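Local coordinates for protein VIN1 (Oscarella pearsei, PDB 6BFI) that probably binds actin filaments and may play a role in cell-cell adhesion, at residues K366-R371 / G492-L497; L497-V502 / A538-Q543; A373-N378 / A418-L423. All coordinates share one frame; numbering follows the deposited sequence.

Contact 1 (K366-R371 / G492-L497); sequences KALAER and GVIDSL
I494 drops its branched side chain onto A369 and L368, and these three residues account for nearly all of the buried contact. I494 stands at the break where the chain leaves helix 466-493, and its CB is directed toward helix 344-375. Its CG1 branch lies beside the backbone N (chi1 -84°) and bends again at chi2 (-56°), which lays CD1 along the backbone of the facing helix: CD1 is 3.6 Å from L368 CB and 3.9 Å from A369 N. The second branch reaches the next residue, with I494 CG2 4.1 Å from A369 CB. A beta-branched isoleucine suits the spot because its two arms straddle neighbouring residues of one helix turn. A369 suits it equally well, since a lone methyl lets the turn come close, its CA 6.1 Å from that of I494. L368 offers mainly its CB here, while its side chain also meets L423 of helix 399-427; V424 of that helix touches I494 as well. D495 takes the N-cap position of the following helix, its OD1 accepting a weak, bent bond from L497 N (3.5 Å). The arrangement is a helix-helix junction: the short break between helices 466-493 and 496-519 seats its apolar residue on a third helix, within the all-helical architecture of the vinculin family.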
ATOM      1  N   LYS A 366     -14.454 -17.285  -5.787  1.00 60.18           N
ATOM      2  CA  LYS A 366     -15.202 -17.475  -7.027  1.00 59.84           C
ATOM      3  C   LYS A 366     -16.270 -16.400  -7.196  1.00 56.98           C
ATOM      4  O   LYS A 366     -16.515 -15.932  -8.314  1.00 55.59           O
ATOM      5  CB  LYS A 366     -15.826 -18.872  -7.051  1.00 60.50           C
ATOM      6  CG  LYS A 366     -16.332 -19.303  -8.421  1.00 69.23           C
ATOM      7  CD  LYS A 366     -16.475 -20.819  -8.506  1.00 73.15           C
ATOM      8  CE  LYS A 366     -16.602 -21.287  -9.950  1.00 79.10           C
ATOM      9  NZ  LYS A 366     -16.502 -22.771 -10.079  1.00 81.75           N
ATOM     10  N   ALA A 367     -16.906 -15.988  -6.098  1.00 56.92           N
ATOM     11  CA  ALA A 367     -17.924 -14.946  -6.183  1.00 51.08           C
ATOM     12  C   ALA A 367     -17.308 -13.611  -6.578  1.00 57.67           C
ATOM     13  O   ALA A 367     -17.873 -12.883  -7.407  1.00 61.78           O
ATOM     14  CB  ALA A 367     -18.669 -14.827  -4.855  1.00 50.09           C
ATOM     15  N   LEU A 368     -16.150 -13.273  -6.004  1.00 53.65           N
ATOM     16  CA  LEU A 368     -15.486 -12.033  -6.400  1.00 53.03           C
ATOM     17  C   LEU A 368     -15.058 -12.078  -7.862  1.00 52.35           C
ATOM     18  O   LEU A 368     -15.246 -11.104  -8.605  1.00 54.91           O
ATOM     19  CB  LEU A 368     -14.287 -11.758  -5.492  1.00 49.21           C
ATOM     20  CG  LEU A 368     -14.568 -10.850  -4.294  1.00 49.22           C
ATOM     21  CD1 LEU A 368     -15.637 -11.452  -3.391  1.00 45.74           C
ATOM     22  CD2 LEU A 368     -13.288 -10.575  -3.517  1.00 48.95           C
ATOM     23  N   ALA A 369     -14.490 -13.207  -8.297  1.00 51.15           N
ATOM     24  CA  ALA A 369     -14.129 -13.350  -9.703  1.00 53.75           C
ATOM     25  C   ALA A 369     -15.350 -13.252 -10.608  1.00 66.28           C
ATOM     26  O   ALA A 369     -15.241 -12.796 -11.752  1.00 72.87           O
ATOM     27  CB  ALA A 369     -13.404 -14.675  -9.931  1.00 54.76           C
ATOM     28  N   GLU A 370     -16.521 -13.667 -10.115  1.00 65.65           N
ATOM     29  CA  GLU A 370     -17.738 -13.558 -10.912  1.00 68.22           C
ATOM     30  C   GLU A 370     -18.200 -12.109 -11.011  1.00 65.39           C
ATOM     31  O   GLU A 370     -18.592 -11.648 -12.091  1.00 66.70           O
ATOM     32  CB  GLU A 370     -18.836 -14.438 -10.314  1.00 73.77           C
ATOM     33  CG  GLU A 370     -19.878 -14.894 -11.320  1.00 81.47           C
ATOM     34  CD  GLU A 370     -21.060 -15.584 -10.669  1.00 85.31           C
ATOM     35  OE1 GLU A 370     -21.391 -15.235  -9.516  1.00 83.98           O
ATOM     36  OE2 GLU A 370     -21.659 -16.474 -11.309  1.00 92.06           O
ATOM     37  N   ARG A 371     -18.162 -11.376  -9.893  1.00 63.26           N
ATOM     38  CA  ARG A 371     -18.461  -9.947  -9.937  1.00 58.21           C
ATOM     39  C   ARG A 371     -17.551  -9.229 -10.923  1.00 54.67           C
ATOM     40  O   ARG A 371     -18.009  -8.378 -11.695  1.00 52.08           O
ATOM     41  CB  ARG A 371     -18.322  -9.333  -8.544  1.00 54.57           C
ATOM     42  CG  ARG A 371     -19.587  -9.393  -7.701  1.00 63.44           C
ATOM     43  CD  ARG A 371     -20.629  -8.388  -8.176  1.00 59.00           C
ATOM     44  NE  ARG A 371     -20.184  -7.009  -7.996  1.00 59.95           N
ATOM     45  CZ  ARG A 371     -20.382  -6.293  -6.893  1.00 58.06           C
ATOM     46  NH1 ARG A 371     -21.026  -6.827  -5.861  1.00 58.75           N
ATOM     47  NH2 ARG A 371     -19.938  -5.044  -6.819  1.00 51.16           N
ATOM     48  N   GLY A 492      -5.222  -7.891 -10.660  1.00 59.50           N
ATOM     49  CA  GLY A 492      -4.065  -8.327  -9.896  1.00 61.28           C
ATOM     50  C   GLY A 492      -4.444  -9.014  -8.597  1.00 62.87           C
ATOM     51  O   GLY A 492      -3.800  -9.985  -8.187  1.00 54.92           O
ATOM     52  N   VAL A 493      -5.490  -8.525  -7.931  1.00 60.31           N
ATOM     53  CA  VAL A 493      -5.908  -9.143  -6.675  1.00 55.78           C
ATOM     54  C   VAL A 493      -6.686 -10.431  -6.927  1.00 62.45           C
ATOM     55  O   VAL A 493      -6.480 -11.437  -6.237  1.00 68.73           O
ATOM     56  CB  VAL A 493      -6.730  -8.146  -5.840  1.00 53.94           C
ATOM     57  CG1 VAL A 493      -7.291  -8.829  -4.602  1.00 59.30           C
ATOM     58  CG2 VAL A 493      -5.880  -6.950  -5.459  1.00 58.31           C
ATOM     59  N   ILE A 494      -7.578 -10.421  -7.920  1.00 63.46           N
ATOM     60  CA  ILE A 494      -8.507 -11.526  -8.122  1.00 58.12           C
ATOM     61  C   ILE A 494      -7.762 -12.812  -8.456  1.00 61.28           C
ATOM     62  O   ILE A 494      -6.732 -12.801  -9.144  1.00 57.50           O
ATOM     63  CB  ILE A 494      -9.519 -11.149  -9.220  1.00 54.28           C
ATOM     64  CG1 ILE A 494     -10.672 -10.348  -8.617  1.00 56.16           C
ATOM     65  CG2 ILE A 494     -10.035 -12.374  -9.961  1.00 59.09           C
ATOM     66  CD1 ILE A 494     -11.363 -11.058  -7.481  1.00 59.60           C
ATOM     67  N   ASP A 495      -8.275 -13.930  -7.937  1.00 59.02           N
ATOM     68  CA  ASP A 495      -7.767 -15.249  -8.300  1.00 61.06           C
ATOM     69  C   ASP A 495      -8.033 -15.511  -9.775  1.00 58.22           C
ATOM     70  O   ASP A 495      -9.190 -15.585 -10.204  1.00 60.86           O
ATOM     71  CB  ASP A 495      -8.427 -16.322  -7.433  1.00 68.66           C
ATOM     72  CG  ASP A 495      -7.703 -17.660  -7.493  1.00 75.21           C
ATOM     73  OD1 ASP A 495      -6.889 -17.871  -8.419  1.00 77.66           O
ATOM     74  OD2 ASP A 495      -7.956 -18.506  -6.610  1.00 81.26           O
ATOM     75  N   SER A 496      -6.959 -15.663 -10.549  1.00 58.20           N
ATOM     76  CA  SER A 496      -7.096 -15.682 -12.001  1.00 57.90           C
ATOM     77  C   SER A 496      -7.700 -16.990 -12.496  1.00 57.18           C
ATOM     78  O   SER A 496      -8.465 -16.991 -13.467  1.00 55.58           O
ATOM     79  CB  SER A 496      -5.741 -15.435 -12.653  1.00 63.49           C
ATOM     80  OG  SER A 496      -5.275 -14.131 -12.347  1.00 71.07           O
ATOM     81  N   LEU A 497      -7.366 -18.112 -11.850  1.00 59.87           N
ATOM     82  CA  LEU A 497      -7.934 -19.393 -12.258  1.00 51.60           C
ATOM     83  C   LEU A 497      -9.452 -19.386 -12.137  1.00 52.14           C
ATOM     84  O   LEU A 497     -10.157 -19.914 -13.006  1.00 52.90           O
ATOM     85  CB  LEU A 497      -7.332 -20.523 -11.421  1.00 62.32           C
ATOM     86  CG  LEU A 497      -7.919 -21.925 -11.613  1.00 60.88           C
ATOM     87  CD1 LEU A 497      -7.907 -22.332 -13.081  1.00 57.90           C
ATOM     88  CD2 LEU A 497      -7.157 -22.936 -10.773  1.00 54.80           C
TER

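Contact 2 (L497-V502 / A538-Q543)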
ATOM      1  N   LEU A 497      -7.366 -18.112 -11.850  1.00 59.87           N
ATOM      2  CA  LEU A 497      -7.934 -19.393 -12.258  1.00 51.60           C
ATOM      3  C   LEU A 497      -9.452 -19.386 -12.137  1.00 52.14           C
ATOM      4  O   LEU A 497     -10.157 -19.914 -13.006  1.00 52.90           O
ATOM      5  CB  LEU A 497      -7.332 -20.523 -11.421  1.00 62.32           C
ATOM      6  CG  LEU A 497      -7.919 -21.925 -11.613  1.00 60.88           C
ATOM      7  CD1 LEU A 497      -7.907 -22.332 -13.081  1.00 57.90           C
ATOM      8  CD2 LEU A 497      -7.157 -22.936 -10.773  1.00 54.80           C
ATOM      9  N   GLU A 498      -9.975 -18.783 -11.066  1.00 52.01           N
ATOM     10  CA  GLU A 498     -11.422 -18.666 -10.928  1.00 61.76           C
ATOM     11  C   GLU A 498     -12.011 -17.786 -12.024  1.00 57.55           C
ATOM     12  O   GLU A 498     -13.094 -18.078 -12.546  1.00 58.53           O
ATOM     13  CB  GLU A 498     -11.782 -18.120  -9.546  1.00 62.39           C
ATOM     14  CG  GLU A 498     -11.535 -19.092  -8.405  1.00 62.79           C
ATOM     15  CD  GLU A 498     -12.396 -20.342  -8.489  1.00 69.51           C
ATOM     16  OE1 GLU A 498     -13.391 -20.346  -9.244  1.00 76.25           O
ATOM     17  OE2 GLU A 498     -12.076 -21.329  -7.796  1.00 69.66           O
ATOM     18  N   PHE A 499     -11.312 -16.704 -12.388  1.00 51.41           N
ATOM     19  CA  PHE A 499     -11.774 -15.872 -13.496  1.00 56.77           C
ATOM     20  C   PHE A 499     -11.830 -16.673 -14.791  1.00 55.86           C
ATOM     21  O   PHE A 499     -12.772 -16.531 -15.577  1.00 52.74           O
ATOM     22  CB  PHE A 499     -10.868 -14.647 -13.660  1.00 50.43           C
ATOM     23  CG  PHE A 499     -11.371 -13.644 -14.670  1.00 50.64           C
ATOM     24  CD1 PHE A 499     -11.080 -13.786 -16.020  1.00 50.86           C
ATOM     25  CD2 PHE A 499     -12.130 -12.556 -14.267  1.00 50.89           C
ATOM     26  CE1 PHE A 499     -11.544 -12.871 -16.947  1.00 56.99           C
ATOM     27  CE2 PHE A 499     -12.597 -11.631 -15.190  1.00 55.79           C
ATOM     28  CZ  PHE A 499     -12.302 -11.788 -16.531  1.00 51.59           C
ATOM     29  N   MET A 500     -10.832 -17.530 -15.023  1.00 57.26           N
ATOM     30  CA  MET A 500     -10.814 -18.326 -16.244  1.00 60.73           C
ATOM     31  C   MET A 500     -11.906 -19.387 -16.240  1.00 61.96           C
ATOM     32  O   MET A 500     -12.467 -19.697 -17.297  1.00 64.60           O
ATOM     33  CB  MET A 500      -9.442 -18.972 -16.436  1.00 58.87           C
ATOM     34  CG  MET A 500      -8.307 -17.973 -16.602  1.00 60.05           C
ATOM     35  SD  MET A 500      -8.661 -16.718 -17.853  1.00 61.47           S
ATOM     36  CE  MET A 500      -7.197 -15.691 -17.735  1.00 57.70           C
ATOM     37  N   LYS A 501     -12.225 -19.954 -15.073  1.00 58.82           N
ATOM     38  CA  LYS A 501     -13.314 -20.924 -15.001  1.00 58.74           C
ATOM     39  C   LYS A 501     -14.661 -20.250 -15.241  1.00 57.71           C
ATOM     40  O   LYS A 501     -15.441 -20.686 -16.097  1.00 63.87           O
ATOM     41  CB  LYS A 501     -13.306 -21.634 -13.645  1.00 59.10           C
ATOM     42  CG  LYS A 501     -12.227 -22.699 -13.491  1.00 62.32           C
ATOM     43  CD  LYS A 501     -12.282 -23.340 -12.109  1.00 57.61           C
ATOM     44  CE  LYS A 501     -11.305 -24.502 -11.994  1.00 67.68           C
ATOM     45  NZ  LYS A 501     -11.264 -25.059 -10.613  1.00 69.17           N
ATOM     46  N   VAL A 502     -14.951 -19.184 -14.489  1.00 58.83           N
ATOM     47  CA  VAL A 502     -16.223 -18.485 -14.640  1.00 62.30           C
ATOM     48  C   VAL A 502     -16.387 -17.975 -16.067  1.00 64.75           C
ATOM     49  O   VAL A 502     -17.450 -18.141 -16.684  1.00 58.52           O
ATOM     50  CB  VAL A 502     -16.325 -17.346 -13.607  1.00 59.11           C
ATOM     51  CG1 VAL A 502     -17.596 -16.546 -13.818  1.00 57.09           C
ATOM     52  CG2 VAL A 502     -16.279 -17.909 -12.194  1.00 61.23           C
ATOM     53  N   ALA A 538     -13.950 -12.910 -24.262  1.00 59.25           N
ATOM     54  CA  ALA A 538     -12.687 -13.508 -24.679  1.00 57.76           C
ATOM     55  C   ALA A 538     -11.534 -12.521 -24.535  1.00 60.65           C
ATOM     56  O   ALA A 538     -10.453 -12.885 -24.055  1.00 55.76           O
ATOM     57  CB  ALA A 538     -12.792 -14.005 -26.119  1.00 59.52           C
ATOM     58  N   ASN A 539     -11.743 -11.265 -24.946  1.00 57.38           N
ATOM     59  CA  ASN A 539     -10.680 -10.274 -24.798  1.00 59.84           C
ATOM     60  C   ASN A 539     -10.387  -9.980 -23.333  1.00 57.08           C
ATOM     61  O   ASN A 539      -9.241  -9.674 -22.982  1.00 54.99           O
ATOM     62  CB  ASN A 539     -11.038  -8.994 -25.550  1.00 66.47           C
ATOM     63  CG  ASN A 539     -10.284  -8.866 -26.860  1.00 78.09           C
ATOM     64  OD1 ASN A 539      -9.122  -8.460 -26.880  1.00 88.10           O
ATOM     65  ND2 ASN A 539     -10.938  -9.219 -27.960  1.00 77.45           N
ATOM     66  N   ARG A 540     -11.398 -10.066 -22.466  1.00 59.82           N
ATOM     67  CA  ARG A 540     -11.138  -9.958 -21.036  0.89 58.02           C
ATOM     68  C   ARG A 540     -10.289 -11.125 -20.546  1.00 56.28           C
ATOM     69  O   ARG A 540      -9.415 -10.950 -19.685  1.00 57.02           O
ATOM     70  CB  ARG A 540     -12.458  -9.878 -20.269  0.89 60.05           C
ATOM     71  CG  ARG A 540     -13.066  -8.482 -20.270  0.89 55.63           C
ATOM     72  CD  ARG A 540     -12.202  -7.539 -19.457  0.89 56.51           C
ATOM     73  NE  ARG A 540     -12.196  -7.920 -18.047  0.89 56.14           N
ATOM     74  CZ  ARG A 540     -11.181  -7.710 -17.216  0.89 52.59           C
ATOM     75  NH1 ARG A 540     -10.069  -7.131 -17.649  0.89 54.66           N
ATOM     76  NH2 ARG A 540     -11.274  -8.090 -15.949  0.89 51.48           N
ATOM     77  N   VAL A 541     -10.525 -12.324 -21.087  1.00 54.77           N
ATOM     78  CA  VAL A 541      -9.656 -13.455 -20.773  1.00 57.50           C
ATOM     79  C   VAL A 541      -8.229 -13.154 -21.215  1.00 60.11           C
ATOM     80  O   VAL A 541      -7.261 -13.469 -20.509  1.00 59.76           O
ATOM     81  CB  VAL A 541     -10.196 -14.741 -21.426  1.00 55.16           C
ATOM     82  CG1 VAL A 541      -9.157 -15.849 -21.368  1.00 53.50           C
ATOM     83  CG2 VAL A 541     -11.487 -15.174 -20.753  1.00 53.91           C
ATOM     84  N   ILE A 542      -8.082 -12.518 -22.380  1.00 61.83           N
ATOM     85  CA  ILE A 542      -6.759 -12.134 -22.867  1.00 64.31           C
ATOM     86  C   ILE A 542      -6.083 -11.184 -21.886  1.00 66.33           C
ATOM     87  O   ILE A 542      -4.910 -11.358 -21.534  1.00 67.08           O
ATOM     88  CB  ILE A 542      -6.863 -11.502 -24.268  1.00 64.46           C
ATOM     89  CG1 ILE A 542      -7.500 -12.478 -25.257  1.00 67.50           C
ATOM     90  CG2 ILE A 542      -5.489 -11.063 -24.755  1.00 63.64           C
ATOM     91  CD1 ILE A 542      -6.650 -13.678 -25.553  1.00 71.37           C
ATOM     92  N   GLN A 543      -6.814 -10.162 -21.431  1.00 63.26           N
ATOM     93  CA  GLN A 543      -6.221  -9.164 -20.544  1.00 64.95           C
ATOM     94  C   GLN A 543      -5.815  -9.777 -19.209  1.00 63.99           C
ATOM     95  O   GLN A 543      -4.702  -9.546 -18.720  1.00 65.35           O
ATOM     96  CB  GLN A 543      -7.194  -8.007 -20.327  1.00 64.29           C
ATOM     97  CG  GLN A 543      -7.539  -7.236 -21.583  1.00 69.38           C
ATOM     98  CD  GLN A 543      -8.531  -6.124 -21.316  1.00 72.89           C
ATOM     99  OE1 GLN A 543      -8.678  -5.667 -20.180  1.00 70.72           O
ATOM    100  NE2 GLN A 543      -9.226  -5.687 -22.361  1.00 75.64           N
TER
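F499 and M500 on helix 496-519 face R540 and V541 on helix 524-550, the short helical segments running almost antiparallel, at 165°, with their axes 10.5 Å apart. This is neighbouring-helix packing of the up-and-down helical bundle used throughout the vinculin family; helix 589-615 closes in beside M500, and helix 555-569 beside V541. F499 buries the most surface. Its CG lies opposite the backbone N (chi1 -173°), which carries the flat ring straight out between the helices. There CE1 meets the facing backbone 4.0 Å from R540 O, and V541 N sits near the ring plane, at its edge. With an alanine in place of F499, a gap would probably open between the helices where the ring now meets the backbone at R540 O and V541 N. The R540 side chain was modelled in two conformations, and what follows holds for one of them, so its details are less certain. The other side of the ring tip approaches the arginine, F499 CE2 lying 3.9 Å from R540 NH2. Ring and guanidinium planes stand nearly perpendicular, 79° apart, so the two groups touch without stacking. R540 NH1 donates to Q543 OE1 (3.2 Å), which lies in the guanidinium plane, and NH2 forms a salt bridge with D491. M500 suits a site that must be filled from the side: its flexible chain bends at the second torsion and swings the thioether inward, placing SD 3.7 Å from V541 CG1. Beyond the sulfur, the terminal methyl turns toward the neighbouring backbone, M500 CE coming to 3.6 Å from V541 O.

Contact 3 (A373-N378 / A418-L423); sequences ATDFVN and ADTAEL
T420 meets D375 with its hydroxyl and F376 with its methyl, so one small side chain serves a polar and an apolar partner at once. Its first torsion (chi1 -70°) makes this possible: OG1 stands beside the backbone N, whereas CG2 takes the place anti to that N, and the two branches part toward different neighbours. Threonine fits the site because it alone among small residues joins a hydroxyl and a methyl on one carbon. D375, near the C-terminal end of helix 344-375, points its CB toward helix 399-427, and its carboxylate takes a hydrogen bond from T420 OG1 on OD2. The modelled separation of OG1 and OD2, 2.3 Å, is shorter than such a bond normally is, and its exact value is doubtful. The hydroxyl also makes a hydrogen bond with R371 NH2. F376, next along the chain, starts off to one side, but a first torsion of -74° brings its ring back to the contact. The ring comes edge-on: T420 CG2 lies near the ring plane, 3.7 Å from F376 CE1, and the ring and the threonine branch pass alongside one another, pointing opposite ways. An aromatic residue suits this place because its long flat body reaches the neighbouring helix while also touching M486 of helix 466-493 and R540 of helix 524-550. The buried D375 carboxylate is matched by two arginines, R371 NE and R416 NE each forming a salt bridge with OD2. With two arginines paired to this one oxygen, the negative form of the aspartate is likely to be favoured, and the charge to be compensated locally although it lies inside the protein.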
ATOM      1  N   ALA A 373     -15.992 -10.619 -13.519  1.00 55.36           N
ATOM      2  CA  ALA A 373     -16.345 -11.074 -14.861  1.00 61.19           C
ATOM      3  C   ALA A 373     -17.591 -10.372 -15.388  1.00 65.63           C
ATOM      4  O   ALA A 373     -17.722 -10.170 -16.601  1.00 64.37           O
ATOM      5  CB  ALA A 373     -16.549 -12.587 -14.870  1.00 66.96           C
ATOM      6  N   THR A 374     -18.510  -9.989 -14.501  1.00 65.58           N
ATOM      7  CA  THR A 374     -19.737  -9.340 -14.949  1.00 63.65           C
ATOM      8  C   THR A 374     -19.542  -7.842 -15.151  1.00 56.83           C
ATOM      9  O   THR A 374     -19.941  -7.287 -16.182  1.00 54.70           O
ATOM     10  CB  THR A 374     -20.861  -9.592 -13.946  1.00 64.27           C
ATOM     11  OG1 THR A 374     -21.090 -11.002 -13.830  1.00 62.87           O
ATOM     12  CG2 THR A 374     -22.144  -8.908 -14.402  1.00 63.98           C
ATOM     13  N   ASP A 375     -18.928  -7.169 -14.177  1.00 56.06           N
ATOM     14  CA  ASP A 375     -18.931  -5.708 -14.174  1.00 56.29           C
ATOM     15  C   ASP A 375     -17.864  -5.106 -15.085  1.00 53.26           C
ATOM     16  O   ASP A 375     -18.059  -4.001 -15.602  1.00 55.87           O
ATOM     17  CB  ASP A 375     -18.759  -5.195 -12.744  1.00 57.90           C
ATOM     18  CG  ASP A 375     -19.843  -5.703 -11.806  1.00 66.63           C
ATOM     19  OD1 ASP A 375     -20.891  -6.179 -12.295  1.00 73.05           O
ATOM     20  OD2 ASP A 375     -19.650  -5.620 -10.573  1.00 66.34           O
ATOM     21  N   PHE A 376     -16.747  -5.797 -15.301  1.00 53.19           N
ATOM     22  CA  PHE A 376     -15.659  -5.279 -16.119  1.00 50.25           C
ATOM     23  C   PHE A 376     -15.646  -5.866 -17.524  1.00 52.38           C
ATOM     24  O   PHE A 376     -14.622  -5.785 -18.210  1.00 54.67           O
ATOM     25  CB  PHE A 376     -14.313  -5.537 -15.438  1.00 46.37           C
ATOM     26  CG  PHE A 376     -14.038  -4.642 -14.269  1.00 49.66           C
ATOM     27  CD1 PHE A 376     -14.580  -4.918 -13.024  1.00 55.06           C
ATOM     28  CD2 PHE A 376     -13.225  -3.530 -14.410  1.00 51.27           C
ATOM     29  CE1 PHE A 376     -14.321  -4.095 -11.941  1.00 55.98           C
ATOM     30  CE2 PHE A 376     -12.963  -2.703 -13.335  1.00 53.83           C
ATOM     31  CZ  PHE A 376     -13.512  -2.985 -12.099  1.00 55.51           C
ATOM     32  N   VAL A 377     -16.759  -6.453 -17.970  1.00 51.75           N
ATOM     33  CA  VAL A 377     -16.783  -7.074 -19.287  1.00 54.72           C
ATOM     34  C   VAL A 377     -16.736  -6.036 -20.404  1.00 61.73           C
ATOM     35  O   VAL A 377     -16.316  -6.352 -21.525  1.00 56.80           O
ATOM     36  CB  VAL A 377     -18.022  -7.980 -19.427  1.00 64.60           C
ATOM     37  CG1 VAL A 377     -19.293  -7.146 -19.552  1.00 68.46           C
ATOM     38  CG2 VAL A 377     -17.871  -8.917 -20.612  1.00 61.52           C
ATOM     39  N   ASN A 378     -17.137  -4.792 -20.119  1.00 56.16           N
ATOM     40  CA  ASN A 378     -17.223  -3.753 -21.144  1.00 55.65           C
ATOM     41  C   ASN A 378     -17.055  -2.401 -20.442  1.00 56.55           C
ATOM     42  O   ASN A 378     -18.014  -1.665 -20.203  1.00 63.22           O
ATOM     43  CB  ASN A 378     -18.544  -3.834 -21.907  1.00 60.27           C
ATOM     44  CG  ASN A 378     -18.587  -2.906 -23.099  1.00 65.94           C
ATOM     45  OD1 ASN A 378     -17.595  -2.259 -23.431  1.00 59.31           O
ATOM     46  ND2 ASN A 378     -19.737  -2.846 -23.762  1.00 57.24           N
ATOM     47  N   ALA A 418     -16.667   1.039  -9.334  1.00 51.76           N
ATOM     48  CA  ALA A 418     -16.049   1.441  -8.072  1.00 48.89           C
ATOM     49  C   ALA A 418     -16.518   0.563  -6.916  1.00 50.96           C
ATOM     50  O   ALA A 418     -15.725   0.221  -6.029  1.00 48.81           O
ATOM     51  CB  ALA A 418     -16.342   2.914  -7.791  1.00 46.98           C
ATOM     52  N   ASP A 419     -17.800   0.185  -6.911  1.00 55.90           N
ATOM     53  CA  ASP A 419     -18.302  -0.710  -5.872  1.00 60.90           C
ATOM     54  C   ASP A 419     -17.593  -2.057  -5.918  1.00 59.91           C
ATOM     55  O   ASP A 419     -17.193  -2.594  -4.878  1.00 60.94           O
ATOM     56  CB  ASP A 419     -19.813  -0.896  -6.016  1.00 70.19           C
ATOM     57  CG  ASP A 419     -20.599   0.284  -5.482  1.00 80.69           C
ATOM     58  OD1 ASP A 419     -20.008   1.374  -5.330  1.00 87.66           O
ATOM     59  OD2 ASP A 419     -21.808   0.122  -5.214  1.00 88.06           O
ATOM     60  N   THR A 420     -17.424  -2.616  -7.118  1.00 56.88           N
ATOM     61  CA  THR A 420     -16.734  -3.895  -7.246  1.00 53.71           C
ATOM     62  C   THR A 420     -15.284  -3.784  -6.794  1.00 50.94           C
ATOM     63  O   THR A 420     -14.770  -4.676  -6.105  1.00 55.03           O
ATOM     64  CB  THR A 420     -16.820  -4.392  -8.689  1.00 55.41           C
ATOM     65  OG1 THR A 420     -18.170  -4.780  -8.972  1.00 59.88           O
ATOM     66  CG2 THR A 420     -15.902  -5.586  -8.908  1.00 55.93           C
ATOM     67  N   ALA A 421     -14.608  -2.691  -7.160  1.00 48.41           N
ATOM     68  CA  ALA A 421     -13.257  -2.469  -6.652  1.00 45.30           C
ATOM     69  C   ALA A 421     -13.242  -2.440  -5.128  1.00 44.63           C
ATOM     70  O   ALA A 421     -12.330  -2.990  -4.498  1.00 43.81           O
ATOM     71  CB  ALA A 421     -12.688  -1.170  -7.223  1.00 40.89           C
ATOM     72  N   GLU A 422     -14.258  -1.823  -4.516  1.00 43.77           N
ATOM     73  CA  GLU A 422     -14.327  -1.792  -3.058  1.00 51.34           C
ATOM     74  C   GLU A 422     -14.525  -3.190  -2.482  1.00 54.20           C
ATOM     75  O   GLU A 422     -13.921  -3.534  -1.457  1.00 55.14           O
ATOM     76  CB  GLU A 422     -15.450  -0.860  -2.604  1.00 55.08           C
ATOM     77  CG  GLU A 422     -15.708  -0.891  -1.105  1.00 68.33           C
ATOM     78  CD  GLU A 422     -14.500  -0.455  -0.296  1.00 74.01           C
ATOM     79  OE1 GLU A 422     -13.838   0.526  -0.698  1.00 76.42           O
ATOM     80  OE2 GLU A 422     -14.210  -1.098   0.739  1.00 73.17           O
ATOM     81  N   LEU A 423     -15.366  -4.007  -3.123  1.00 52.98           N
ATOM     82  CA  LEU A 423     -15.578  -5.373  -2.652  1.00 50.78           C
ATOM     83  C   LEU A 423     -14.288  -6.178  -2.720  1.00 50.16           C
ATOM     84  O   LEU A 423     -13.932  -6.882  -1.771  1.00 53.81           O
ATOM     85  CB  LEU A 423     -16.675  -6.054  -3.473  1.00 54.48           C
ATOM     86  CG  LEU A 423     -16.910  -7.533  -3.152  1.00 58.64           C
ATOM     87  CD1 LEU A 423     -17.400  -7.702  -1.723  1.00 62.03           C
ATOM     88  CD2 LEU A 423     -17.888  -8.162  -4.130  1.00 63.71           C
TER

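How the contacts relate
The three contacts form one continuous region where several helices converge, with centres 9 Å apart for contacts 1 and 2, 10 Å for contacts 1 and 3 and 14 Å for contacts 2 and 3. Helix 344-375 carries one side of contacts 1 and 3, and R371 joins the two, its NH1 packing 3.8 Å from L423 CD2. Helix 496-519 leads from contact 1 into contact 2; A369 CB packs 3.8 Å from E498 CB. Contacts 2 and 3 meet where F499 CE2 comes within 3.8 Å of A373 CA. In sequence, contact 3 forms within the span that contact 1 brings together, and contact 2 follows both.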